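Local structure of ABC transporter periplasmic peptide-binding protein (Pseudoalteromonas, 4QFL) at residues 337-348 / 483-494. The protein binds dipeptides such as Ala-Phe in the periplasm, probably to deliver them to an ABC transporter for uptake. Numbering follows the deposited sequence.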
loop_
_atom_site.group_PDB
_atom_site.type_symbol
_atom_site.label_atom_id
_atom_site.label_comp_id
_atom_site.label_asym_id
_atom_site.label_seq_id
_atom_site.Cartn_x
_atom_site.Cartn_y
_atom_site.Cartn_z
ATOM N N ILE A 337 -8.810 -12.661 -6.869
ATOM C CA ILE A 337 -7.967 -11.524 -6.507
ATOM C C ILE A 337 -7.724 -11.485 -4.982
ATOM O O ILE A 337 -6.653 -11.077 -4.510
ATOM C CB ILE A 337 -8.513 -10.163 -7.046
ATOM C CG1 ILE A 337 -7.454 -9.070 -6.855
ATOM C CG2 ILE A 337 -9.820 -9.772 -6.367
ATOM C CD1 ILE A 337 -7.801 -7.730 -7.434
ATOM N N LEU A 338 -8.701 -11.948 -4.214
ATOM C CA LEU A 338 -8.599 -11.917 -2.762
ATOM C C LEU A 338 -7.791 -13.096 -2.254
ATOM O O LEU A 338 -7.986 -14.217 -2.718
ATOM C CB LEU A 338 -9.994 -11.954 -2.119
ATOM C CG LEU A 338 -10.886 -10.733 -2.347
ATOM C CD1 LEU A 338 -12.208 -10.833 -1.562
ATOM C CD2 LEU A 338 -10.129 -9.462 -1.999
ATOM N N PRO A 339 -6.886 -12.849 -1.291
ATOM C CA PRO A 339 -6.153 -13.941 -0.638
ATOM C C PRO A 339 -7.132 -14.779 0.173
ATOM O O PRO A 339 -8.169 -14.255 0.577
ATOM C CB PRO A 339 -5.174 -13.205 0.279
ATOM C CG PRO A 339 -5.797 -11.863 0.515
ATOM C CD PRO A 339 -6.506 -11.527 -0.760
ATOM N N PRO A 340 -6.822 -16.066 0.395
ATOM C CA PRO A 340 -7.759 -16.975 1.059
ATOM C C PRO A 340 -8.029 -16.595 2.501
ATOM O O PRO A 340 -8.972 -17.128 3.076
ATOM C CB PRO A 340 -7.046 -18.333 0.988
ATOM C CG PRO A 340 -5.611 -18.001 0.827
ATOM C CD PRO A 340 -5.588 -16.752 -0.013
ATOM N N THR A 341 -7.234 -15.682 3.060
ATOM C CA THR A 341 -7.444 -15.211 4.426
ATOM C C THR A 341 -8.378 -14.006 4.518
ATOM O O THR A 341 -8.729 -13.572 5.611
ATOM C CB THR A 341 -6.116 -14.869 5.128
ATOM O OG1 THR A 341 -5.281 -14.120 4.241
ATOM C CG2 THR A 341 -5.385 -16.142 5.557
ATOM N N SER A 342 -8.785 -13.471 3.369
ATOM C CA SER A 342 -9.779 -12.406 3.337
ATOM C C SER A 342 -11.150 -12.991 3.668
ATOM O O SER A 342 -11.506 -14.067 3.176
ATOM C CB SER A 342 -9.809 -11.743 1.958
ATOM O OG SER A 342 -10.883 -10.833 1.845
ATOM N N TRP A 343 -11.927 -12.303 4.502
ATOM C CA TRP A 343 -13.219 -12.873 4.867
ATOM C C TRP A 343 -14.179 -12.977 3.694
ATOM O O TRP A 343 -15.137 -13.752 3.731
ATOM C CB TRP A 343 -13.861 -12.190 6.080
ATOM C CG TRP A 343 -14.198 -10.713 6.024
ATOM C CD1 TRP A 343 -13.565 -9.720 6.702
ATOM C CD2 TRP A 343 -15.305 -10.085 5.340
ATOM N NE1 TRP A 343 -14.175 -8.514 6.464
ATOM C CE2 TRP A 343 -15.244 -8.705 5.629
ATOM C CE3 TRP A 343 -16.319 -10.551 4.500
ATOM C CZ2 TRP A 343 -16.164 -7.782 5.110
ATOM C CZ3 TRP A 343 -17.231 -9.632 3.976
ATOM C CH2 TRP A 343 -17.146 -8.267 4.283
ATOM N N ALA A 344 -13.909 -12.226 2.635
ATOM C CA ALA A 344 -14.760 -12.268 1.456
ATOM C C ALA A 344 -14.227 -13.219 0.395
ATOM O O ALA A 344 -14.772 -13.287 -0.707
ATOM C CB ALA A 344 -14.931 -10.865 0.869
ATOM N N PHE A 345 -13.163 -13.953 0.715
ATOM C CA PHE A 345 -12.529 -14.777 -0.297
ATOM C C PHE A 345 -13.492 -15.811 -0.837
ATOM O O PHE A 345 -14.237 -16.439 -0.084
ATOM C CB PHE A 345 -11.290 -15.474 0.246
ATOM C CG PHE A 345 -10.802 -16.596 -0.618
ATOM C CD1 PHE A 345 -10.172 -16.344 -1.824
ATOM C CD2 PHE A 345 -10.962 -17.911 -0.213
ATOM C CE1 PHE A 345 -9.709 -17.379 -2.618
ATOM C CE2 PHE A 345 -10.499 -18.953 -1.004
ATOM C CZ PHE A 345 -9.872 -18.684 -2.208
ATOM N N GLU A 346 -13.473 -15.974 -2.149
ATOM C CA GLU A 346 -14.240 -17.017 -2.798
ATOM C C GLU A 346 -13.480 -17.495 -4.016
ATOM O O GLU A 346 -13.200 -16.720 -4.923
ATOM C CB GLU A 346 -15.619 -16.500 -3.193
ATOM C CG GLU A 346 -16.608 -17.590 -3.575
ATOM C CD GLU A 346 -17.133 -18.388 -2.389
ATOM O OE1 GLU A 346 -17.077 -17.910 -1.230
ATOM O OE2 GLU A 346 -17.615 -19.513 -2.631
ATOM N N PRO A 347 -13.130 -18.788 -4.037
ATOM C CA PRO A 347 -12.339 -19.363 -5.131
ATOM C C PRO A 347 -13.127 -19.341 -6.431
ATOM O O PRO A 347 -14.311 -19.674 -6.458
ATOM C CB PRO A 347 -12.082 -20.797 -4.665
ATOM C CG PRO A 347 -13.167 -21.091 -3.695
ATOM C CD PRO A 347 -13.528 -19.796 -3.038
ATOM N N GLN A 348 -12.479 -18.942 -7.510
ATOM C CA GLN A 348 -13.215 -18.716 -8.731
ATOM C C GLN A 348 -13.221 -19.958 -9.593
ATOM O O GLN A 348 -12.169 -20.481 -9.953
ATOM C CB GLN A 348 -12.662 -17.499 -9.470
ATOM C CG GLN A 348 -12.939 -16.221 -8.726
ATOM C CD GLN A 348 -14.401 -16.101 -8.341
ATOM O OE1 GLN A 348 -14.735 -15.918 -7.176
ATOM N NE2 GLN A 348 -15.281 -16.207 -9.321
ATOM N N ARG A 483 -22.511 -7.812 2.116
ATOM C CA ARG A 483 -21.218 -7.385 1.574
ATOM C C ARG A 483 -20.572 -8.498 0.755
ATOM O O ARG A 483 -20.129 -8.283 -0.374
ATOM C CB ARG A 483 -20.278 -6.926 2.703
ATOM C CG ARG A 483 -20.809 -5.715 3.504
ATOM C CD ARG A 483 -19.732 -5.034 4.329
ATOM N NE ARG A 483 -18.719 -4.425 3.473
ATOM C CZ ARG A 483 -17.517 -4.039 3.884
ATOM N NH1 ARG A 483 -17.165 -4.188 5.154
ATOM N NH2 ARG A 483 -16.667 -3.502 3.015
ATOM N N LYS A 484 -20.531 -9.702 1.311
ATOM C CA LYS A 484 -19.863 -10.794 0.615
ATOM C C LYS A 484 -20.561 -11.202 -0.686
ATOM O O LYS A 484 -19.912 -11.620 -1.639
ATOM C CB LYS A 484 -19.646 -12.004 1.516
ATOM C CG LYS A 484 -18.754 -13.043 0.850
ATOM C CD LYS A 484 -18.726 -14.369 1.600
ATOM C CE LYS A 484 -18.419 -15.538 0.648
ATOM N NZ LYS A 484 -16.981 -15.602 0.331
ATOM N N GLN A 485 -21.879 -11.066 -0.737
ATOM C CA GLN A 485 -22.604 -11.323 -1.982
ATOM C C GLN A 485 -22.077 -10.443 -3.096
ATOM O O GLN A 485 -21.789 -10.897 -4.202
ATOM C CB GLN A 485 -24.088 -11.037 -1.805
ATOM C CG GLN A 485 -24.852 -12.164 -1.169
ATOM C CD GLN A 485 -26.325 -11.869 -1.116
ATOM O OE1 GLN A 485 -26.729 -10.749 -0.796
ATOM N NE2 GLN A 485 -27.143 -12.862 -1.458
ATOM N N TYR A 486 -21.952 -9.163 -2.791
ATOM C CA TYR A 486 -21.409 -8.229 -3.758
ATOM C C TYR A 486 -19.932 -8.503 -4.027
ATOM O O TYR A 486 -19.498 -8.495 -5.176
ATOM C CB TYR A 486 -21.660 -6.788 -3.304
ATOM C CG TYR A 486 -23.133 -6.469 -3.297
ATOM C CD1 TYR A 486 -23.877 -6.569 -4.465
ATOM C CD2 TYR A 486 -23.790 -6.095 -2.135
ATOM C CE1 TYR A 486 -25.237 -6.296 -4.479
ATOM C CE2 TYR A 486 -25.160 -5.817 -2.142
ATOM C CZ TYR A 486 -25.872 -5.921 -3.320
ATOM O OH TYR A 486 -27.226 -5.657 -3.358
ATOM N N TYR A 487 -19.168 -8.771 -2.975
ATOM C CA TYR A 487 -17.764 -9.111 -3.165
ATOM C C TYR A 487 -17.613 -10.408 -3.940
ATOM O O TYR A 487 -16.668 -10.563 -4.701
ATOM C CB TYR A 487 -17.003 -9.140 -1.839
ATOM C CG TYR A 487 -16.853 -7.758 -1.273
ATOM C CD1 TYR A 487 -16.457 -6.703 -2.089
ATOM C CD2 TYR A 487 -17.145 -7.486 0.058
ATOM C CE1 TYR A 487 -16.342 -5.421 -1.593
ATOM C CE2 TYR A 487 -17.026 -6.203 0.569
ATOM C CZ TYR A 487 -16.628 -5.174 -0.264
ATOM O OH TYR A 487 -16.510 -3.892 0.230
ATOM N N ASP A 488 -18.551 -11.337 -3.766
ATOM C CA ASP A 488 -18.550 -12.537 -4.594
ATOM C C ASP A 488 -18.704 -12.176 -6.067
ATOM O O ASP A 488 -17.967 -12.668 -6.924
ATOM C CB ASP A 488 -19.678 -13.492 -4.187
ATOM C CG ASP A 488 -19.396 -14.211 -2.890
ATOM O OD1 ASP A 488 -18.229 -14.223 -2.472
ATOM O OD2 ASP A 488 -20.335 -14.774 -2.290
ATOM N N ALA A 489 -19.679 -11.325 -6.361
ATOM C CA ALA A 489 -19.955 -10.981 -7.742
ATOM C C ALA A 489 -18.753 -10.236 -8.313
ATOM O O ALA A 489 -18.431 -10.364 -9.499
ATOM C CB ALA A 489 -21.232 -10.139 -7.839
ATOM N N ALA A 490 -18.084 -9.465 -7.458
ATOM C CA ALA A 490 -16.943 -8.669 -7.886
ATOM C C ALA A 490 -15.766 -9.556 -8.271
ATOM O O ALA A 490 -15.088 -9.315 -9.275
ATOM C CB ALA A 490 -16.536 -7.695 -6.797
ATOM N N GLN A 491 -15.508 -10.575 -7.461
ATOM C CA GLN A 491 -14.398 -11.474 -7.736
ATOM C C GLN A 491 -14.635 -12.198 -9.049
ATOM O O GLN A 491 -13.711 -12.395 -9.839
ATOM C CB GLN A 491 -14.210 -12.477 -6.599
ATOM C CG GLN A 491 -13.679 -11.856 -5.340
ATOM C CD GLN A 491 -13.784 -12.773 -4.146
ATOM O OE1 GLN A 491 -12.885 -13.562 -3.884
ATOM N NE2 GLN A 491 -14.875 -12.669 -3.410
ATOM N N SER A 492 -15.882 -12.593 -9.280
ATOM C CA SER A 492 -16.241 -13.303 -10.504
ATOM C C SER A 492 -16.027 -12.460 -11.766
ATOM O O SER A 492 -15.527 -12.955 -12.789
ATOM C CB SER A 492 -17.686 -13.780 -10.428
ATOM O OG SER A 492 -17.808 -14.790 -9.449
ATOM N N MET A 493 -16.408 -11.190 -11.680
ATOM C CA MET A 493 -16.316 -10.281 -12.811
ATOM C C MET A 493 -14.864 -10.077 -13.205
ATOM O O MET A 493 -14.523 -10.063 -14.384
ATOM C CB MET A 493 -16.982 -8.947 -12.475
ATOM C CG MET A 493 -17.253 -8.086 -13.695
ATOM S SD MET A 493 -18.147 -6.559 -13.355
ATOM C CE MET A 493 -19.692 -7.198 -12.745
ATOM N N ILE A 494 -14.003 -9.940 -12.204
ATOM C CA ILE A 494 -12.587 -9.757 -12.451
ATOM C C ILE A 494 -12.015 -10.945 -13.235
ATOM O O ILE A 494 -11.204 -10.765 -14.143
ATOM C CB ILE A 494 -11.844 -9.526 -11.132
ATOM C CG1 ILE A 494 -12.269 -8.181 -10.537
ATOM C CG2 ILE A 494 -10.344 -9.582 -11.349
ATOM C CD1 ILE A 494 -11.770 -7.923 -9.108
HETATM O O HOH W 1 -11.461 -12.590 -8.430
#
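Gln491 reaches out from helix 480-497 and pairs with the backbone of the loop 337-348 through both ends of its amide. Gln491 NE2 donates to Ala344 O at 2.8 Å, a somewhat bent bond with the donor tilted 28° from the carbonyl plane. Gln491 OE1 accepts from Glu346 N at 3.0 Å and also from Ser336 OG. NE2 has a second acceptor one helical turn back, Tyr487 O, which lies in the amide plane. Four bonds therefore fix the rotation of this buried amide. Leu338 CD1 lies against Gln491 CD at 3.6 Å, the two side chains crossing at about a right angle. With an alanine in place of Gln491, Glu346 N and Ala344 O would probably lose these bonds, and a gap would be likely to open beside Leu338 CD1. The loop follows strand 332-333 in this family 5 solute-binding protein, and two successive type I turns fold it, Pro339 to Ser342 and Ser342 to Phe345. The contact packs it on helix 480-497, and the side chain of Ile337 lies about 11 Å from the bound phenylalanine. Lys484 is bent at its last torsion (chi4 78°), which brings Lys484 NZ to Glu346 OE1, a salt bridge of 2.8 Å on the anti lone pair. Asp488 OD1 joins the network through a weak bond, 3.4 Å from Lys484 NZ. The lysine probably eases the repulsion between the two carboxylates. Trp343 presents its ring edge to Arg483, placing CZ2 and CH2 over one guanidinium face with the planes 76° apart. Arg483 NH2 also bonds Tyr487 OH and bridges to Asp439. Ala344 CB rests on Tyr487 CB at 3.8 Å.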